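Local coordinates for hypothetical protein TT1662 (Thermus thermophilus, PDB 1UFO) that adopts the alpha/beta hydrolase fold and probably works as a serine-dependent hydrolase whose natural substrate is not established, at residues 8-13 with 53-58; 13-18 with 93-98; 25-30 with 42-47; 83-88 with 112-117; 48-53 with 223-228. All coordinates share one frame; numbering follows the deposited sequence.

Interactions 1 and 2 nearly coincide, their centres about 3 Å apart: they share L13 and join the N-terminal hairpin to strand 52-56 and helix 77-103. Interactions 3 and 5, about 6 Å apart between centres, pack the other face of the sheet, where the OH of Y47 reaches A224 O. Strand pairing ties the two groups together, with A29 N probably hydrogen-bonded to L55 O. Interaction 4 holds S113, the probable nucleophile; it meets interaction 1 where the rings of F57 and F88 touch and interaction 3 where L30 O probably accepts from G112 N. The centres of interactions 4 and 5 are about 22 Å apart, and interaction 5 borders the second subunit.

Interaction 1 of 5, residues 8-13 with 53-58; sequences LTLAGL and LLLAFD
L55 of strand 52-56 meets L8 and L10 of the hairpin that opens this alpha/beta hydrolase fold. Strand 13-20 runs between the two segments, so the contact is one of side chains on a single face of the sheet, and no hydrogen bond joins the segments. From L55 the CB bond is directed at the hairpin, and chi1 of -59° sets CG beside the backbone N, anti to the carbonyl carbon. CB and CG themselves keep beyond contact distance of segment 8-13, and the methyls do the touching. L55 CD1 lies 4.0 Å from L10 CD1, the two side chains crossing at about a right angle, while L55 CD2 stands 4.3 Å from L8 CD1. V15 and A17 of the intervening strand touch the same leucine. At the other end, L13 ends a type I' turn that begins at L10, closed by L10 N to L13 O (3.0 Å) and L13 N to L10 O (2.9 Å). At the backbone angles of G12 a CB would press against the preceding carbonyl O, which glycine avoids. From the end of the turn, L13 CD1 approaches the F57 ring obliquely, its nearest carbon being F57 CE1 at 4.4 Å.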
# COMPACT_ATOMS: atom_id res chain seq x y z
N LEU A 8 -20.35 -2.49 24.33
CA LEU A 8 -20.70 -3.90 24.53
C LEU A 8 -19.83 -4.41 25.64
O LEU A 8 -18.88 -3.73 26.06
CB LEU A 8 -20.34 -4.69 23.30
CG LEU A 8 -20.95 -4.18 22.03
CD1 LEU A 8 -20.48 -5.03 20.88
CD2 LEU A 8 -22.50 -4.29 22.15
N THR A 9 -20.15 -5.61 26.12
CA THR A 9 -19.33 -6.31 27.09
C THR A 9 -18.84 -7.58 26.43
O THR A 9 -19.66 -8.38 26.00
CB THR A 9 -20.11 -6.66 28.39
OG1 THR A 9 -20.55 -5.44 29.01
CG2 THR A 9 -19.15 -7.44 29.39
N LEU A 10 -17.49 -7.74 26.32
CA LEU A 10 -16.92 -8.93 25.70
C LEU A 10 -15.79 -9.39 26.58
O LEU A 10 -14.96 -8.59 26.94
CB LEU A 10 -16.36 -8.57 24.35
CG LEU A 10 -17.40 -8.27 23.29
CD1 LEU A 10 -16.69 -7.57 22.08
CD2 LEU A 10 -18.01 -9.57 22.84
N ALA A 11 -15.83 -10.67 26.97
CA ALA A 11 -14.79 -11.27 27.80
C ALA A 11 -14.62 -10.44 29.07
O ALA A 11 -13.53 -10.29 29.65
CB ALA A 11 -13.49 -11.30 26.99
N GLY A 12 -15.73 -9.84 29.50
CA GLY A 12 -15.69 -9.06 30.71
C GLY A 12 -15.16 -7.65 30.64
O GLY A 12 -15.06 -6.98 31.67
N LEU A 13 -14.82 -7.18 29.44
CA LEU A 13 -14.34 -5.83 29.24
C LEU A 13 -15.37 -4.95 28.49
O LEU A 13 -16.17 -5.49 27.70
CB LEU A 13 -13.10 -5.88 28.39
CG LEU A 13 -11.97 -6.51 29.17
CD1 LEU A 13 -11.07 -7.23 28.15
CD2 LEU A 13 -11.26 -5.42 30.00
N LEU A 53 -17.47 -4.24 11.38
CA LEU A 53 -17.91 -3.94 12.72
C LEU A 53 -16.64 -3.69 13.52
O LEU A 53 -15.84 -4.63 13.75
CB LEU A 53 -18.73 -5.17 13.23
CG LEU A 53 -19.53 -4.97 14.50
CD1 LEU A 53 -20.44 -6.23 14.60
CD2 LEU A 53 -18.64 -4.81 15.73
N LEU A 54 -16.42 -2.45 13.88
CA LEU A 54 -15.19 -2.09 14.62
C LEU A 54 -15.38 -2.25 16.09
O LEU A 54 -16.39 -1.80 16.66
CB LEU A 54 -14.83 -0.65 14.40
CG LEU A 54 -14.90 -0.20 12.93
CD1 LEU A 54 -14.54 1.36 12.89
CD2 LEU A 54 -13.95 -1.02 12.05
N LEU A 55 -14.37 -2.81 16.73
CA LEU A 55 -14.33 -2.97 18.19
C LEU A 55 -13.01 -2.40 18.73
O LEU A 55 -12.00 -2.64 18.12
CB LEU A 55 -14.30 -4.46 18.56
CG LEU A 55 -15.51 -5.25 18.06
CD1 LEU A 55 -15.34 -6.77 18.44
CD2 LEU A 55 -16.78 -4.80 18.76
N ALA A 56 -13.04 -1.71 19.86
CA ALA A 56 -11.80 -1.22 20.49
C ALA A 56 -12.04 -1.12 21.98
O ALA A 56 -13.16 -0.80 22.41
CB ALA A 56 -11.46 0.15 19.93
N PHE A 57 -11.03 -1.44 22.77
CA PHE A 57 -11.19 -1.24 24.20
C PHE A 57 -9.93 -0.58 24.71
O PHE A 57 -8.89 -0.56 24.01
CB PHE A 57 -11.47 -2.56 24.91
CG PHE A 57 -10.34 -3.60 24.82
CD1 PHE A 57 -9.42 -3.72 25.88
CD2 PHE A 57 -10.20 -4.42 23.68
CE1 PHE A 57 -8.35 -4.68 25.80
CE2 PHE A 57 -9.16 -5.38 23.59
CZ PHE A 57 -8.24 -5.50 24.66
N ASP A 58 -10.02 0.02 25.91
CA ASP A 58 -8.86 0.70 26.47
C ASP A 58 -7.83 -0.28 27.05
O ASP A 58 -8.19 -1.24 27.72
CB ASP A 58 -9.30 1.64 27.61
CG ASP A 58 -10.06 2.84 27.12
OD1 ASP A 58 -11.02 3.28 27.83
OD2 ASP A 58 -9.72 3.36 26.05

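Interaction 2 of 5, residues 13-18 with 93-98; sequences LSVLAR and RRVAEE
V95 splits its two methyls between L13 and V15, and the two meetings differ in tightness. The close one is at V95 CG2, which lies 3.5 Å from L13 CD1 where the two side chains cross at about a right angle. The second is looser: V95 CG1 and V15 CG2 are 4.2 Å apart, with the side chains sliding past each other in opposite directions. Chi1 of 170° accounts for this division, placing CG1 anti to the backbone N of V95 and CG2 beside it. L13 alone gives up about 50 Å² of surface here and V95 about 61 Å². Away from the strand, R93 and E97 are partly exposed, and R93 NE donates to E97 OE2 at 3.0 Å, one helical turn on, in a salt bridge with an N-H...O angle of 163°. The acceptor lies in the guanidinium plane, although the donor stands 48° out of the carboxylate plane. R93 NH2 has a second carboxylate partner in E125. Helix 77-103 thus lays V95 on the face of strand 13-20, which is flanked in the sheet by strands 3-10 and 52-56; F57 also touches V95, and L55 touches V15.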
# COMPACT_ATOMS: atom_id res chain seq x y z
N LEU A 13 -14.82 -7.18 29.44
CA LEU A 13 -14.34 -5.83 29.24
C LEU A 13 -15.37 -4.95 28.49
O LEU A 13 -16.17 -5.49 27.70
CB LEU A 13 -13.10 -5.88 28.39
CG LEU A 13 -11.97 -6.51 29.17
CD1 LEU A 13 -11.07 -7.23 28.15
CD2 LEU A 13 -11.26 -5.42 30.00
N SER A 14 -15.30 -3.64 28.75
CA SER A 14 -16.17 -2.65 28.13
C SER A 14 -15.58 -2.32 26.75
O SER A 14 -14.48 -1.74 26.67
CB SER A 14 -16.25 -1.36 28.95
OG SER A 14 -17.24 -0.52 28.37
N VAL A 15 -16.30 -2.72 25.71
CA VAL A 15 -15.74 -2.51 24.37
C VAL A 15 -16.54 -1.49 23.56
O VAL A 15 -17.75 -1.65 23.40
CB VAL A 15 -15.74 -3.88 23.65
CG1 VAL A 15 -15.08 -3.77 22.31
CG2 VAL A 15 -14.94 -4.88 24.46
N LEU A 16 -15.88 -0.42 23.06
CA LEU A 16 -16.54 0.53 22.17
C LEU A 16 -16.75 -0.15 20.82
O LEU A 16 -15.84 -0.77 20.23
CB LEU A 16 -15.68 1.78 22.04
CG LEU A 16 -16.20 2.84 21.09
CD1 LEU A 16 -17.41 3.39 21.69
CD2 LEU A 16 -15.13 4.01 20.93
N ALA A 17 -17.94 -0.05 20.30
CA ALA A 17 -18.23 -0.66 19.02
C ALA A 17 -18.86 0.28 18.01
O ALA A 17 -19.75 1.08 18.38
CB ALA A 17 -19.17 -1.87 19.18
N ARG A 18 -18.39 0.26 16.78
CA ARG A 18 -19.01 1.06 15.73
C ARG A 18 -19.60 0.02 14.82
O ARG A 18 -18.92 -0.73 14.10
CB ARG A 18 -17.96 1.90 15.00
CG ARG A 18 -18.56 2.89 14.08
CD ARG A 18 -18.73 4.32 14.75
NE ARG A 18 -19.07 5.28 13.68
CZ ARG A 18 -18.34 5.39 12.57
NH1 ARG A 18 -17.24 4.62 12.43
NH2 ARG A 18 -18.75 6.17 11.54
N ARG A 93 -6.92 -11.03 23.12
CA ARG A 93 -7.20 -12.35 22.59
C ARG A 93 -8.58 -12.81 23.11
O ARG A 93 -9.37 -13.39 22.32
CB ARG A 93 -6.12 -13.34 22.99
CG ARG A 93 -6.30 -14.60 22.22
CD ARG A 93 -5.14 -15.54 22.36
NE ARG A 93 -5.41 -16.72 21.51
CZ ARG A 93 -4.46 -17.55 21.10
NH1 ARG A 93 -4.78 -18.61 20.37
NH2 ARG A 93 -3.18 -17.28 21.40
N ARG A 94 -8.86 -12.54 24.38
CA ARG A 94 -10.19 -12.96 24.93
C ARG A 94 -11.32 -12.18 24.26
O ARG A 94 -12.37 -12.79 23.88
CB ARG A 94 -10.23 -12.81 26.45
CG ARG A 94 -9.41 -13.93 27.14
CD ARG A 94 -9.59 -13.90 28.64
NE ARG A 94 -8.98 -12.71 29.22
CZ ARG A 94 -9.60 -11.64 29.72
NH1 ARG A 94 -8.87 -10.61 30.20
NH2 ARG A 94 -10.92 -11.57 29.74
N VAL A 95 -11.11 -10.89 24.03
CA VAL A 95 -12.15 -10.09 23.36
C VAL A 95 -12.40 -10.61 21.94
O VAL A 95 -13.53 -10.73 21.49
CB VAL A 95 -11.74 -8.59 23.33
CG1 VAL A 95 -12.73 -7.75 22.37
CG2 VAL A 95 -11.78 -8.00 24.80
N ALA A 96 -11.33 -10.86 21.21
CA ALA A 96 -11.44 -11.34 19.82
C ALA A 96 -12.13 -12.67 19.75
O ALA A 96 -12.97 -12.89 18.89
CB ALA A 96 -10.01 -11.41 19.18
N GLU A 97 -11.72 -13.60 20.61
CA GLU A 97 -12.34 -14.93 20.59
C GLU A 97 -13.83 -14.83 20.94
O GLU A 97 -14.61 -15.52 20.28
CB GLU A 97 -11.53 -15.91 21.49
CG GLU A 97 -10.19 -16.12 20.89
CD GLU A 97 -9.29 -16.95 21.80
OE1 GLU A 97 -9.52 -16.98 23.06
OE2 GLU A 97 -8.32 -17.50 21.23
N GLU A 98 -14.23 -13.99 21.89
CA GLU A 98 -15.63 -13.85 22.21
C GLU A 98 -16.38 -13.17 21.02
O GLU A 98 -17.51 -13.57 20.66
CB GLU A 98 -15.85 -13.03 23.50
CG GLU A 98 -17.33 -12.66 23.83
CD GLU A 98 -18.23 -13.87 23.89
OE1 GLU A 98 -19.48 -13.70 23.66
OE2 GLU A 98 -17.67 -14.96 24.20

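Interaction 3 of 5, residues 25-30 with 42-47; sequences ALLLAL and ALLPGY
L27 carries its CG anti to the backbone N (chi1 179°), and Y47 swings its ring to the side of its own N (chi1 -80°), which brings L27 CD2 against the ring. The methyl L27 CD2 sits 3.6 Å from Y47 CD1 and 3.7 Å from Y47 CE1, an oblique approach to the ring. L44 fills the space alongside: L44 CD1 is 4.0 Å from L27 CD2 and 4.1 Å from A29 CB, so one methyl spans two successive inward-facing positions of the strand. The same leucine also supports the tyrosine, for L44 CB stands 3.8 Å above one ring face, offset toward the rim. This pairing follows from the type II turn L44 to Y47, closed by a weak bond from Y47 N to L44 O (3.4 Å); G46 takes the positive phi of its third position. The hydroxyl of Y47 is hydrogen-bonded to A224 O of helix 221-236, which fixes the far end of the ring. All four touching residues are buried. The arrangement belongs to the beta-alpha-beta crossover from strand 25-30 through helix 37-42 to its parallel neighbour 52-56, characteristic of the alpha/beta hydrolase fold.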
# COMPACT_ATOMS: atom_id res chain seq x y z
N ALA A 25 -17.60 -8.27 8.41
CA ALA A 25 -16.35 -8.73 9.10
C ALA A 25 -16.16 -7.97 10.39
O ALA A 25 -16.79 -6.91 10.59
CB ALA A 25 -15.13 -8.41 8.18
N LEU A 26 -15.28 -8.47 11.28
CA LEU A 26 -14.98 -7.75 12.54
C LEU A 26 -13.58 -7.18 12.42
O LEU A 26 -12.73 -7.81 11.85
CB LEU A 26 -14.94 -8.77 13.74
CG LEU A 26 -16.29 -9.34 14.14
CD1 LEU A 26 -16.07 -10.75 14.81
CD2 LEU A 26 -16.94 -8.31 15.08
N LEU A 27 -13.36 -6.00 12.99
CA LEU A 27 -11.98 -5.47 13.08
C LEU A 27 -11.81 -5.07 14.53
O LEU A 27 -12.46 -4.15 15.02
CB LEU A 27 -11.78 -4.25 12.17
CG LEU A 27 -10.39 -3.62 12.22
CD1 LEU A 27 -9.32 -4.70 11.83
CD2 LEU A 27 -10.26 -2.42 11.33
N LEU A 28 -10.92 -5.77 15.24
CA LEU A 28 -10.57 -5.38 16.62
C LEU A 28 -9.38 -4.46 16.49
O LEU A 28 -8.34 -4.87 15.94
CB LEU A 28 -10.20 -6.64 17.51
CG LEU A 28 -9.65 -6.28 18.91
CD1 LEU A 28 -10.65 -5.45 19.73
CD2 LEU A 28 -9.34 -7.65 19.68
N ALA A 29 -9.51 -3.25 17.01
CA ALA A 29 -8.44 -2.20 16.90
C ALA A 29 -7.84 -1.94 18.25
O ALA A 29 -8.57 -1.75 19.22
CB ALA A 29 -9.02 -0.91 16.29
N LEU A 30 -6.51 -1.88 18.29
CA LEU A 30 -5.69 -1.74 19.50
C LEU A 30 -4.90 -0.47 19.38
O LEU A 30 -4.06 -0.29 18.50
CB LEU A 30 -4.70 -2.91 19.65
CG LEU A 30 -5.44 -4.27 19.55
CD1 LEU A 30 -4.36 -5.40 19.67
CD2 LEU A 30 -6.51 -4.49 20.68
N ALA A 42 -11.54 6.49 15.66
CA ALA A 42 -11.71 7.71 14.89
C ALA A 42 -10.69 7.83 13.75
O ALA A 42 -10.95 8.55 12.81
CB ALA A 42 -11.55 8.94 15.82
N LEU A 43 -9.58 7.09 13.88
CA LEU A 43 -8.53 7.14 12.83
C LEU A 43 -8.82 6.08 11.74
O LEU A 43 -7.96 5.93 10.82
CB LEU A 43 -7.16 6.85 13.52
CG LEU A 43 -6.67 7.99 14.47
CD1 LEU A 43 -5.57 7.44 15.36
CD2 LEU A 43 -6.29 9.23 13.69
N LEU A 44 -9.94 5.38 11.79
CA LEU A 44 -10.29 4.40 10.76
C LEU A 44 -11.57 4.86 10.02
O LEU A 44 -12.56 4.15 9.96
CB LEU A 44 -10.49 3.00 11.36
CG LEU A 44 -9.24 2.50 12.12
CD1 LEU A 44 -9.51 1.22 12.86
CD2 LEU A 44 -8.06 2.26 11.20
N PRO A 45 -11.53 6.04 9.45
CA PRO A 45 -12.72 6.52 8.73
C PRO A 45 -13.08 5.61 7.55
O PRO A 45 -12.21 5.06 6.87
CB PRO A 45 -12.29 7.94 8.29
CG PRO A 45 -10.83 7.76 7.96
CD PRO A 45 -10.37 6.94 9.20
N GLY A 46 -14.39 5.46 7.32
CA GLY A 46 -14.89 4.65 6.23
C GLY A 46 -14.96 3.14 6.40
O GLY A 46 -15.55 2.45 5.57
N TYR A 47 -14.37 2.63 7.47
CA TYR A 47 -14.31 1.20 7.65
C TYR A 47 -15.70 0.65 8.02
O TYR A 47 -16.11 -0.31 7.39
CB TYR A 47 -13.30 0.85 8.76
CG TYR A 47 -11.84 0.85 8.36
CD1 TYR A 47 -11.08 -0.26 8.63
CD2 TYR A 47 -11.23 1.95 7.77
CE1 TYR A 47 -9.67 -0.32 8.32
CE2 TYR A 47 -9.84 1.95 7.48
CZ TYR A 47 -9.10 0.79 7.77
OH TYR A 47 -7.76 0.76 7.50

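Interaction 4 of 5, residues 83-88 with 112-117; sequences RVALGF and GSLGAF
A85 meets the F117 ring at its edge, near the ring plane, with A85 CB 4.4 Å from F117 CD2; the ring of Y82, also on helix 77-103, packs on F117 edge-to-face. On the outer side of helix 77-103, R83 has L86 CD1 over one guanidinium face, 3.6 Å above the plane and toward the rim, and its NH1 pairs with D152. The F88 ring meets F57 edge-to-face. L114 and A85 carry the largest shares of the contact. In L114, CG is anti to the backbone N (chi1 -172°), which sends the methyls toward the long helix: L114 CD1 lies 4.0 Å from A85 CB and L114 CD2 4.3 Å from V84 CG1. A85, having only a methyl, lets L114 and F117 share its surface. G115 comes close to F88 without touching, and a CB built on it would be 4.4 Å from F88 CE2 and crowded by G112 N. Behind these groups the chain turns sharply from strand to helix. S113 adopts phi/psi of 60/-116°, and S113 O accepts from A116 N (2.8 Å) and F117 N (3.2 Å). S113 OG is hydrogen-bonded to H217 NE2. A strained serine within a GxSxG sequence, between a strand and a helix, is consistent with the nucleophile elbow of alpha/beta hydrolases, S113 probably being the nucleophile of a Ser-His-Asp triad.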
# COMPACT_ATOMS: atom_id res chain seq x y z
N ARG A 83 4.63 -3.98 30.11
CA ARG A 83 3.67 -4.69 30.97
C ARG A 83 2.24 -4.28 30.50
O ARG A 83 1.33 -5.14 30.42
CB ARG A 83 3.97 -4.33 32.43
CG ARG A 83 2.88 -4.82 33.41
CD ARG A 83 2.48 -6.31 33.18
NE ARG A 83 3.61 -7.24 33.22
CZ ARG A 83 3.56 -8.52 32.88
NH1 ARG A 83 4.64 -9.31 32.95
NH2 ARG A 83 2.41 -9.09 32.45
N VAL A 84 2.03 -3.00 30.19
CA VAL A 84 0.71 -2.59 29.57
C VAL A 84 0.51 -3.45 28.27
O VAL A 84 -0.59 -4.00 28.08
CB VAL A 84 0.72 -1.14 29.12
CG1 VAL A 84 -0.55 -0.82 28.20
CG2 VAL A 84 0.65 -0.18 30.37
N ALA A 85 1.53 -3.60 27.43
CA ALA A 85 1.39 -4.41 26.19
C ALA A 85 1.03 -5.86 26.44
O ALA A 85 0.15 -6.41 25.77
CB ALA A 85 2.68 -4.36 25.39
N LEU A 86 1.68 -6.46 27.44
CA LEU A 86 1.36 -7.87 27.75
C LEU A 86 -0.10 -8.02 28.27
O LEU A 86 -0.74 -9.04 27.98
CB LEU A 86 2.40 -8.38 28.78
CG LEU A 86 3.77 -8.65 28.12
CD1 LEU A 86 4.76 -8.78 29.27
CD2 LEU A 86 3.74 -9.93 27.28
N GLY A 87 -0.55 -7.06 29.06
CA GLY A 87 -1.90 -7.09 29.61
C GLY A 87 -2.89 -6.89 28.47
O GLY A 87 -3.92 -7.59 28.33
N PHE A 88 -2.55 -5.92 27.64
CA PHE A 88 -3.42 -5.58 26.48
C PHE A 88 -3.54 -6.80 25.54
O PHE A 88 -4.64 -7.10 24.99
CB PHE A 88 -2.79 -4.37 25.74
CG PHE A 88 -3.74 -3.59 24.82
CD1 PHE A 88 -5.10 -3.67 24.93
CD2 PHE A 88 -3.17 -2.67 23.95
CE1 PHE A 88 -5.94 -2.78 24.18
CE2 PHE A 88 -3.96 -1.77 23.21
CZ PHE A 88 -5.34 -1.80 23.32
N GLY A 112 -2.19 0.26 16.37
CA GLY A 112 -1.40 1.47 16.08
C GLY A 112 -0.31 1.64 17.11
O GLY A 112 -0.57 1.60 18.30
N SER A 113 0.95 1.70 16.65
CA SER A 113 2.12 1.90 17.54
C SER A 113 2.18 0.74 18.56
O SER A 113 2.40 -0.42 18.18
CB SER A 113 2.01 3.33 18.14
OG SER A 113 3.23 3.72 18.73
N LEU A 114 2.03 0.96 19.88
CA LEU A 114 2.14 -0.14 20.82
C LEU A 114 1.09 -1.19 20.46
O LEU A 114 1.33 -2.37 20.63
CB LEU A 114 1.95 0.38 22.25
CG LEU A 114 2.23 -0.69 23.30
CD1 LEU A 114 3.71 -1.08 23.35
CD2 LEU A 114 1.72 -0.17 24.66
N GLY A 115 -0.05 -0.77 19.95
CA GLY A 115 -1.08 -1.75 19.54
C GLY A 115 -0.62 -2.65 18.37
O GLY A 115 -1.03 -3.79 18.30
N ALA A 116 0.29 -2.12 17.52
CA ALA A 116 0.82 -2.92 16.42
C ALA A 116 1.76 -3.98 17.02
O ALA A 116 1.80 -5.15 16.56
CB ALA A 116 1.59 -2.02 15.45
N PHE A 117 2.51 -3.59 18.07
CA PHE A 117 3.39 -4.56 18.71
C PHE A 117 2.55 -5.65 19.39
O PHE A 117 2.93 -6.82 19.36
CB PHE A 117 4.28 -3.84 19.76
CG PHE A 117 5.23 -4.77 20.44
CD1 PHE A 117 6.36 -5.24 19.76
CD2 PHE A 117 4.99 -5.19 21.77
CE1 PHE A 117 7.25 -6.11 20.38
CE2 PHE A 117 5.89 -6.04 22.40
CZ PHE A 117 7.03 -6.51 21.70

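Interaction 5 of 5, residues 48-53 with 223-228; sequences AERGFL and MARVGL
L228 provides the apolar part of the contact, meeting R50 and F52 with one methyl each. Its CG is anti to the backbone N (chi1 179°), which carries both methyls out from helix 221-236 toward the chain leading into strand 52-56. L228 CD1 approaches the F52 ring obliquely, 3.6 Å from F52 CE1. L228 CD2 lies over the centre of one guanidinium face of R50, 3.7 Å from R50 CZ; bends at chi2 and chi3 fold the arginine back to present that face.

The polar part is a meeting of two arginines. R50 NH2 and R225 NE are 3.7 Å apart, the guanidinium planes standing 79° to each other, and a water molecule joins them. The water oxygen accepts from R50 NH2 at 2.8 Å and from R225 NE at 2.6 Å, and it lies in the plane of both groups, as N-H donors require.

Ionic partners complete the set. R50 NH1 forms a salt bridge with E232 further along the same helix as L228, and R225 NH1 forms one with E236 of the second subunit. With an alanine here in place of R50, E232 is likely to lose this partner, the water one of its donors, and L228 CD2 the flat group it lies on.

The shared water acceptor and the carboxylate paired with each arginine are likely to offset the repulsion between the two charges; R50 and R225 both border the second subunit, where R50 packs on its counterpart.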
# COMPACT_ATOMS: atom_id res chain seq x y z
N ALA A 48 -16.36 1.31 8.96
CA ALA A 48 -17.70 0.83 9.33
C ALA A 48 -18.66 0.99 8.17
O ALA A 48 -19.48 0.07 7.87
CB ALA A 48 -18.15 1.53 10.58
N GLU A 49 -18.51 2.11 7.45
CA GLU A 49 -19.39 2.33 6.28
C GLU A 49 -19.25 1.30 5.18
O GLU A 49 -20.16 1.08 4.34
CB GLU A 49 -19.12 3.75 5.74
CG GLU A 49 -19.43 4.82 6.70
CD GLU A 49 -18.39 5.09 7.78
OE1 GLU A 49 -17.34 4.42 7.85
OE2 GLU A 49 -18.62 5.99 8.60
N ARG A 50 -18.11 0.59 5.14
CA ARG A 50 -17.82 -0.43 4.16
C ARG A 50 -18.27 -1.80 4.70
O ARG A 50 -18.20 -2.82 4.01
CB ARG A 50 -16.31 -0.39 3.92
CG ARG A 50 -15.74 -1.01 2.75
CD ARG A 50 -16.11 -0.19 1.50
NE ARG A 50 -15.34 1.02 1.25
CZ ARG A 50 -14.20 1.11 0.54
NH1 ARG A 50 -13.61 0.04 -0.02
NH2 ARG A 50 -13.71 2.32 0.26
N GLY A 51 -18.71 -1.85 5.97
CA GLY A 51 -19.23 -3.11 6.46
C GLY A 51 -18.40 -3.75 7.58
O GLY A 51 -18.70 -4.88 8.02
N PHE A 52 -17.36 -3.09 8.07
CA PHE A 52 -16.58 -3.66 9.19
C PHE A 52 -17.14 -3.24 10.53
O PHE A 52 -17.35 -2.03 10.78
CB PHE A 52 -15.09 -3.22 9.07
CG PHE A 52 -14.40 -3.86 7.91
CD1 PHE A 52 -14.56 -3.38 6.61
CD2 PHE A 52 -13.61 -5.01 8.12
CE1 PHE A 52 -13.94 -4.05 5.54
CE2 PHE A 52 -13.01 -5.66 7.08
CZ PHE A 52 -13.17 -5.17 5.76
N LEU A 53 -17.47 -4.24 11.38
CA LEU A 53 -17.91 -3.94 12.72
C LEU A 53 -16.64 -3.69 13.52
O LEU A 53 -15.84 -4.63 13.75
CB LEU A 53 -18.73 -5.17 13.23
CG LEU A 53 -19.53 -4.97 14.50
CD1 LEU A 53 -20.44 -6.23 14.60
CD2 LEU A 53 -18.64 -4.81 15.73
N MSE A 223 -3.08 6.11 4.89
CA MSE A 223 -2.79 4.79 5.46
C MSE A 223 -4.10 4.07 5.77
O MSE A 223 -4.22 2.90 5.50
CB MSE A 223 -1.99 4.98 6.77
CG MSE A 223 -0.50 5.31 6.60
SE MSE A 223 0.23 5.62 8.33
CE MSE A 223 1.72 6.81 7.77
N ALA A 224 -5.08 4.76 6.33
CA ALA A 224 -6.30 4.03 6.64
C ALA A 224 -6.95 3.49 5.42
O ALA A 224 -7.46 2.38 5.43
CB ALA A 224 -7.26 5.00 7.40
N ARG A 225 -7.00 4.29 4.34
CA ARG A 225 -7.62 3.88 3.10
C ARG A 225 -6.89 2.66 2.48
O ARG A 225 -7.53 1.70 2.03
CB ARG A 225 -7.65 5.08 2.13
CG ARG A 225 -8.35 4.77 0.74
CD ARG A 225 -9.81 4.47 1.03
NE ARG A 225 -10.82 4.56 -0.07
CZ ARG A 225 -11.48 5.66 -0.48
NH1 ARG A 225 -12.37 5.50 -1.43
NH2 ARG A 225 -11.29 6.89 0.01
N VAL A 226 -5.55 2.65 2.55
CA VAL A 226 -4.82 1.50 2.01
C VAL A 226 -5.06 0.23 2.87
O VAL A 226 -5.18 -0.88 2.39
CB VAL A 226 -3.31 1.83 1.92
CG1 VAL A 226 -2.52 0.60 1.60
CG2 VAL A 226 -3.14 2.87 0.82
N GLY A 227 -5.16 0.44 4.19
CA GLY A 227 -5.37 -0.69 5.07
C GLY A 227 -6.76 -1.31 4.81
O GLY A 227 -6.88 -2.53 4.91
N LEU A 228 -7.75 -0.49 4.47
CA LEU A 228 -9.09 -1.00 4.21
C LEU A 228 -9.06 -1.85 2.92
O LEU A 228 -9.67 -2.92 2.87
CB LEU A 228 -10.03 0.20 4.07
CG LEU A 228 -11.50 -0.15 3.77
CD1 LEU A 228 -12.13 -0.97 4.92
CD2 LEU A 228 -12.20 1.21 3.66
O HOH W 1 -11.40 2.38 -1.40